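Local coordinates for GrpB family protein (Enterococcus faecalis, PDB 2NRK), which is of unknown function but belongs to the GrpB family, whose fold is related to that of nucleotidyltransferases, so a nucleotide-linked activity is possible though unproven, at residues N47-K51 with Y134-K139; E38-S42 with I54-V58. All coordinates share one frame. Where two conformers were deposited one is given. Numbering follows the deposited sequence.

Contact 1 of 2, residues N47-K51 with Y134-K139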
ATOM      1  N   ASN A  47      -4.842   3.442  24.076  1.00 25.10           N
ATOM      2  CA  ASN A  47      -4.092   3.080  25.289  0.50 25.34           C
ATOM      3  C   ASN A  47      -2.563   3.223  25.183  1.00 25.41           C
ATOM      4  O   ASN A  47      -1.828   2.841  26.103  1.00 25.90           O
ATOM      5  CB  ASN A  47      -4.531   1.711  25.827  0.50 26.11           C
ATOM      6  CG  ASN A  47      -6.039   1.606  25.977  0.50 25.70           C
ATOM      7  OD1 ASN A  47      -6.700   2.537  26.449  0.50 28.66           O
ATOM      8  ND2 ASN A  47      -6.593   0.472  25.575  0.50 29.00           N
ATOM      9  N   LEU A  48      -2.091   3.823  24.100  1.00 23.97           N
ATOM     10  CA  LEU A  48      -0.656   4.082  23.968  1.00 23.30           C
ATOM     11  C   LEU A  48      -0.321   5.452  24.560  1.00 23.34           C
ATOM     12  O   LEU A  48      -0.931   6.452  24.202  1.00 23.44           O
ATOM     13  CB  LEU A  48      -0.227   4.032  22.486  1.00 23.07           C
ATOM     14  CG  LEU A  48       1.231   4.367  22.168  1.00 22.45           C
ATOM     15  CD1 LEU A  48       2.239   3.500  22.955  1.00 23.90           C
ATOM     16  CD2 LEU A  48       1.421   4.213  20.629  1.00 22.41           C
ATOM     17  N   ALA A  49       0.663   5.489  25.463  1.00 24.23           N
ATOM     18  CA  ALA A  49       1.183   6.755  25.968  1.00 23.50           C
ATOM     19  C   ALA A  49       1.817   7.547  24.816  1.00 23.59           C
ATOM     20  O   ALA A  49       2.458   6.968  23.927  1.00 24.11           O
ATOM     21  CB  ALA A  49       2.209   6.514  27.074  1.00 23.58           C
ATOM     22  N   ALA A  50       1.664   8.867  24.825  1.00 23.66           N
ATOM     23  CA  ALA A  50       2.111   9.666  23.675  1.00 24.28           C
ATOM     24  C   ALA A  50       2.224  11.141  24.006  1.00 25.09           C
ATOM     25  O   ALA A  50       1.567  11.621  24.903  1.00 24.53           O
ATOM     26  CB  ALA A  50       1.114   9.527  22.521  1.00 24.42           C
ATOM     27  N   LYS A  51       3.016  11.857  23.225  1.00 25.53           N
ATOM     28  CA  LYS A  51       2.930  13.312  23.221  1.00 26.76           C
ATOM     29  C   LYS A  51       1.540  13.674  22.695  1.00 26.60           C
ATOM     30  O   LYS A  51       1.067  13.050  21.733  1.00 26.57           O
ATOM     31  CB  LYS A  51       3.965  13.898  22.291  1.00 27.57           C
ATOM     32  CG  LYS A  51       5.360  13.743  22.867  1.00 32.09           C
ATOM     33  CD  LYS A  51       6.408  13.791  21.796  1.00 41.34           C
ATOM     34  CE  LYS A  51       6.632  15.175  21.240  1.00 43.95           C
ATOM     35  NZ  LYS A  51       8.126  15.453  21.233  1.00 48.74           N
ATOM     36  N   TYR A 134       6.763   0.368  23.476  1.00 23.25           N
ATOM     37  CA  TYR A 134       6.977   1.664  22.845  1.00 22.40           C
ATOM     38  C   TYR A 134       6.639   2.793  23.820  1.00 23.62           C
ATOM     39  O   TYR A 134       7.431   3.725  23.997  1.00 22.61           O
ATOM     40  CB  TYR A 134       6.091   1.754  21.625  1.00 23.22           C
ATOM     41  CG  TYR A 134       6.280   2.984  20.794  1.00 22.32           C
ATOM     42  CD1 TYR A 134       7.512   3.607  20.703  1.00 25.37           C
ATOM     43  CD2 TYR A 134       5.226   3.448  20.013  1.00 24.70           C
ATOM     44  CE1 TYR A 134       7.682   4.739  19.883  1.00 23.87           C
ATOM     45  CE2 TYR A 134       5.373   4.566  19.200  1.00 23.69           C
ATOM     46  CZ  TYR A 134       6.615   5.181  19.138  1.00 25.17           C
ATOM     47  OH  TYR A 134       6.724   6.269  18.314  1.00 26.60           O
ATOM     48  N   GLY A 135       5.492   2.681  24.498  1.00 23.73           N
ATOM     49  CA  GLY A 135       5.118   3.709  25.478  1.00 24.59           C
ATOM     50  C   GLY A 135       6.107   3.824  26.622  1.00 25.50           C
ATOM     51  O   GLY A 135       6.446   4.942  27.067  1.00 26.13           O
ATOM     52  N   THR A 136       6.600   2.673  27.094  1.00 25.18           N
ATOM     53  CA  THR A 136       7.570   2.619  28.177  1.00 25.58           C
ATOM     54  C   THR A 136       8.869   3.296  27.737  1.00 26.09           C
ATOM     55  O   THR A 136       9.456   4.052  28.495  1.00 26.65           O
ATOM     56  CB  THR A 136       7.797   1.161  28.652  1.00 26.00           C
ATOM     57  OG1 THR A 136       6.589   0.700  29.270  1.00 27.07           O
ATOM     58  CG2 THR A 136       8.935   1.070  29.680  1.00 26.57           C
ATOM     59  N   LEU A 137       9.297   3.023  26.514  1.00 24.88           N
ATOM     60  CA  LEU A 137      10.491   3.649  25.975  1.00 25.26           C
ATOM     61  C   LEU A 137      10.330   5.164  25.920  1.00 25.82           C
ATOM     62  O   LEU A 137      11.227   5.900  26.315  1.00 26.28           O
ATOM     63  CB  LEU A 137      10.822   3.093  24.593  1.00 25.59           C
ATOM     64  CG  LEU A 137      11.921   3.797  23.803  1.00 26.23           C
ATOM     65  CD1 LEU A 137      13.243   3.739  24.594  1.00 26.86           C
ATOM     66  CD2 LEU A 137      12.047   3.113  22.486  1.00 26.79           C
ATOM     67  N   LYS A 138       9.184   5.624  25.431  1.00 26.34           N
ATOM     68  CA  LYS A 138       8.970   7.067  25.285  1.00 28.62           C
ATOM     69  C   LYS A 138       8.987   7.750  26.654  1.00 29.71           C
ATOM     70  O   LYS A 138       9.566   8.835  26.809  1.00 30.36           O
ATOM     71  CB  LYS A 138       7.669   7.349  24.516  1.00 27.52           C
ATOM     72  CG  LYS A 138       7.754   6.999  23.013  1.00 27.62           C
ATOM     73  CD  LYS A 138       6.564   7.565  22.207  1.00 30.39           C
ATOM     74  CE  LYS A 138       5.361   6.675  22.318  1.00 27.64           C
ATOM     75  NZ  LYS A 138       4.130   7.301  21.744  1.00 25.00           N
ATOM     76  N   LYS A 139       8.389   7.096  27.655  1.00 30.46           N
ATOM     77  CA  LYS A 139       8.335   7.661  28.986  1.00 32.64           C
ATOM     78  C   LYS A 139       9.741   7.730  29.568  1.00 33.53           C
ATOM     79  O   LYS A 139      10.114   8.745  30.166  1.00 33.99           O
ATOM     80  CB  LYS A 139       7.381   6.856  29.884  1.00 32.19           C
ATOM     81  CG  LYS A 139       5.911   7.116  29.547  1.00 32.69           C
ATOM     82  CD  LYS A 139       4.939   6.480  30.541  1.00 34.30           C
ATOM     83  CE  LYS A 139       4.535   5.072  30.146  1.00 37.45           C
ATOM     84  NZ  LYS A 139       3.596   4.450  31.146  1.00 39.73           N
TER
HETATM   85  O   HOH W   1       4.448  10.168  21.028  1.00 23.18           O

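Contact 2 of 2, residues E38-S42 with I54-V58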
ATOM      1  N   GLU A  38      -6.858  10.160   7.619  1.00 23.43           N
ATOM      2  CA  GLU A  38      -6.660   9.078   8.600  1.00 24.33           C
ATOM      3  C   GLU A  38      -5.953   9.623   9.857  1.00 23.36           C
ATOM      4  O   GLU A  38      -5.045  10.461   9.767  1.00 24.59           O
ATOM      5  CB  GLU A  38      -5.776   7.972   7.985  1.00 25.83           C
ATOM      6  CG  GLU A  38      -6.423   7.178   6.826  1.00 25.54           C
ATOM      7  CD  GLU A  38      -7.190   5.958   7.247  1.00 31.26           C
ATOM      8  OE1 GLU A  38      -7.489   5.755   8.462  1.00 28.23           O
ATOM      9  OE2 GLU A  38      -7.533   5.178   6.320  1.00 30.62           O
ATOM     10  N   HIS A  39      -6.351   9.086  11.003  1.00 23.92           N
ATOM     11  CA  HIS A  39      -5.658   9.365  12.256  1.00 23.35           C
ATOM     12  C   HIS A  39      -4.485   8.401  12.315  1.00 23.42           C
ATOM     13  O   HIS A  39      -4.655   7.172  12.191  1.00 24.47           O
ATOM     14  CB  HIS A  39      -6.660   9.078  13.395  1.00 23.82           C
ATOM     15  CG  HIS A  39      -6.213   9.562  14.735  1.00 23.88           C
ATOM     16  ND1 HIS A  39      -6.941   9.293  15.866  1.00 24.41           N
ATOM     17  CD2 HIS A  39      -5.121  10.257  15.140  1.00 25.22           C
ATOM     18  CE1 HIS A  39      -6.330   9.811  16.921  1.00 23.99           C
ATOM     19  NE2 HIS A  39      -5.221  10.407  16.512  1.00 23.58           N
ATOM     20  N   ILE A  40      -3.283   8.942  12.490  1.00 22.99           N
ATOM     21  CA  ILE A  40      -2.078   8.129  12.495  1.00 24.01           C
ATOM     22  C   ILE A  40      -1.229   8.512  13.702  1.00 23.85           C
ATOM     23  O   ILE A  40      -1.635   9.347  14.541  1.00 24.96           O
ATOM     24  CB  ILE A  40      -1.304   8.228  11.171  1.00 24.14           C
ATOM     25  CG1 ILE A  40      -0.927   9.687  10.831  1.00 24.53           C
ATOM     26  CG2 ILE A  40      -2.098   7.563  10.047  1.00 23.34           C
ATOM     27  CD1 ILE A  40       0.343   9.845   9.979  1.00 24.13           C
ATOM     28  N   GLY A  41      -0.061   7.882  13.814  1.00 23.47           N
ATOM     29  CA  GLY A  41       0.890   8.205  14.889  1.00 22.50           C
ATOM     30  C   GLY A  41       0.424   7.655  16.225  1.00 23.11           C
ATOM     31  O   GLY A  41      -0.575   6.947  16.274  1.00 23.80           O
ATOM     32  N   SER A  42       1.141   7.992  17.297  1.00 23.12           N
ATOM     33  CA  SER A  42       0.836   7.322  18.581  1.00 23.38           C
ATOM     34  C   SER A  42      -0.542   7.657  19.115  1.00 23.53           C
ATOM     35  O   SER A  42      -1.158   6.798  19.792  1.00 23.41           O
ATOM     36  CB  SER A  42       1.913   7.627  19.613  1.00 25.72           C
ATOM     37  OG  SER A  42       3.107   6.981  19.197  1.00 27.16           O
ATOM     38  N   ILE A  54      -1.720  15.539  17.744  1.00 24.12           N
ATOM     39  CA  ILE A  54      -2.510  14.655  16.886  1.00 23.94           C
ATOM     40  C   ILE A  54      -1.881  14.651  15.497  1.00 24.01           C
ATOM     41  O   ILE A  54      -1.715  15.721  14.898  1.00 23.70           O
ATOM     42  CB  ILE A  54      -3.981  15.120  16.741  1.00 24.59           C
ATOM     43  CG1 ILE A  54      -4.670  15.414  18.096  1.00 26.70           C
ATOM     44  CG2 ILE A  54      -4.796  14.096  15.920  1.00 24.86           C
ATOM     45  CD1 ILE A  54      -4.767  14.224  19.021  1.00 28.52           C
ATOM     46  N   ASP A  55      -1.562  13.456  14.993  1.00 22.97           N
ATOM     47  CA  ASP A  55      -1.076  13.292  13.611  1.00 23.82           C
ATOM     48  C   ASP A  55      -2.187  12.911  12.651  1.00 23.74           C
ATOM     49  O   ASP A  55      -2.963  11.936  12.918  1.00 23.55           O
ATOM     50  CB  ASP A  55       0.014  12.218  13.516  1.00 25.02           C
ATOM     51  CG  ASP A  55       1.257  12.607  14.279  1.00 28.48           C
ATOM     52  OD1 ASP A  55       2.036  13.418  13.749  1.00 28.49           O
ATOM     53  OD2 ASP A  55       1.435  12.098  15.417  1.00 29.16           O
ATOM     54  N   PHE A  56      -2.223  13.632  11.532  1.00 23.37           N
ATOM     55  CA  PHE A  56      -3.189  13.434  10.423  1.00 23.93           C
ATOM     56  C   PHE A  56      -2.478  12.982   9.164  1.00 24.04           C
ATOM     57  O   PHE A  56      -1.433  13.563   8.783  1.00 24.82           O
ATOM     58  CB  PHE A  56      -3.945  14.741  10.095  1.00 23.48           C
ATOM     59  CG  PHE A  56      -4.690  15.316  11.261  1.00 23.61           C
ATOM     60  CD1 PHE A  56      -6.068  15.149  11.365  1.00 22.24           C
ATOM     61  CD2 PHE A  56      -4.020  15.999  12.269  1.00 23.85           C
ATOM     62  CE1 PHE A  56      -6.776  15.627  12.483  1.00 23.83           C
ATOM     63  CE2 PHE A  56      -4.720  16.491  13.377  1.00 22.93           C
ATOM     64  CZ  PHE A  56      -6.107  16.305  13.488  1.00 24.40           C
ATOM     65  N   LEU A  57      -3.016  11.920   8.543  1.00 24.08           N
ATOM     66  CA  LEU A  57      -2.558  11.470   7.217  1.00 24.23           C
ATOM     67  C   LEU A  57      -3.637  11.875   6.232  1.00 23.83           C
ATOM     68  O   LEU A  57      -4.773  11.436   6.350  1.00 24.15           O
ATOM     69  CB  LEU A  57      -2.348   9.951   7.197  1.00 24.70           C
ATOM     70  CG  LEU A  57      -1.972   9.349   5.815  1.00 23.72           C
ATOM     71  CD1 LEU A  57      -0.677   9.953   5.259  1.00 26.49           C
ATOM     72  CD2 LEU A  57      -1.814   7.820   5.913  1.00 25.10           C
ATOM     73  N   VAL A  58      -3.303  12.787   5.342  1.00 22.67           N
ATOM     74  CA  VAL A  58      -4.263  13.277   4.357  1.00 23.18           C
ATOM     75  C   VAL A  58      -3.782  12.783   2.981  1.00 23.40           C
ATOM     76  O   VAL A  58      -2.648  13.073   2.567  1.00 24.06           O
ATOM     77  CB  VAL A  58      -4.321  14.828   4.378  1.00 23.78           C
ATOM     78  CG1 VAL A  58      -5.270  15.311   3.315  1.00 25.03           C
ATOM     79  CG2 VAL A  58      -4.773  15.340   5.743  1.00 25.29           C
TER
HETATM   80  O   HOH W   2      -0.726  10.852  16.553  1.00 16.51           O

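Contact 1 of 2, residues N47-K51 with Y134-K139
Leu48 is the first residue of the loop 47-51 to meet helix 128-142. It puts CD1 3.7 Å from Gly135 N and CD2 3.9 Å from Tyr134 CD2, an apolar touch oblique to the ring. Ala49 follows at the closest CA-to-CA approach, its CA 5.0 Å from Gly135 CA; an ideal CB on Gly135 would lie only 3.4 Å from Leu48 CD1, so the absent side chain makes room for the loop. This is a loop-on-helix contact: the connection between strands 34-40 and 54-60 docks on a helix outside the sheet, through one direct hydrogen bond set among aliphatic groups. In it Lys138 NZ donates to Ala49 O, 2.8 Å; the ammonium also bonds Ser42 OG. Ala49 CB lies 4.1 Å from Lys139 CE, and the Lys139 ammonium forms a salt bridge with Glu10. Ala50 flanks the Lys138 ammonium, CB to NZ 3.8 Å. At Lys51 the link becomes indirect: water 1 accepts from Lys51 N (3.1 Å) and Lys138 NZ (3.0 Å).

Contact 2 of 2, residues E38-S42 with I54-V58
Three backbone hydrogen bonds pair strand 34-40 with strand 54-60 antiparallel. Glu38 N to Leu57 O and Leu57 N to Glu38 O both measure 2.8 Å (N-H...O angles 173° and 178°), making Glu38 and Leu57 a hydrogen-bonded pair. Ile40 N gives the third, 3.0 Å to Asp55 O at 177°. Beyond it water 2 takes over, donating to Ile40 O and Asp55 OD2 (both 2.7 Å) and accepting from Asp55 N (3.1 Å). Between these bonds, His39 and Phe56 form a non-hydrogen-bonded pair, and Phe56 CA makes a CA-H...O contact of 3.6 Å with Glu38 O. Gly41 has a phi of 74°, and an ideal CB there would clash with Asp55 OD2 at 2.4 Å; both suit a residue without a side chain. On the Glu38 and Leu57 face, Ile40 CG2 packs 3.7 Å from Leu57 CB; on that of His39 and Phe56, His39 NE2, hydrogen-bonded to Thr43, comes within 3.8 Å of Ile54 CG2. The axes of strands 38-40 and 54-58 approach to 4.7 Å, their N-to-C directions 136° apart, a strongly twisted pair. Strand 34-40 is outermost within the chain, while 54-60 continues the mixed sheet to strand 101-107, where His104 hydrogen-bonds Asp55 OD1. Helix 111-126 packs on the Leu57 face, its Arg121 salt-bridged to Glu38; helix 14-30 lies against the other, its Phe19 stacking on His39.

How the contacts relate
Both contacts are buried, but contact 2 lies about 4 Å from the centre of the chain and contact 1 about 15 Å, centre to centre. The segment 47-51 belongs to the connection between the two strands paired in contact 2, so a single hairpin-like excursion supplies three of the four segments; only 134-139 comes from elsewhere. Backbone-to-backbone bonding dominates contact 2, at this edge of the sheet, whereas contact 1 relies on a lysine side chain. The two meet at Ser42: its OG is 2.8 Å from Lys138 NZ, a probable hydrogen bond, and its CB is 3.6 Å from Ala50 CB. Buried area falls from 369 Å² in contact 2 to 246 Å² in contact 1.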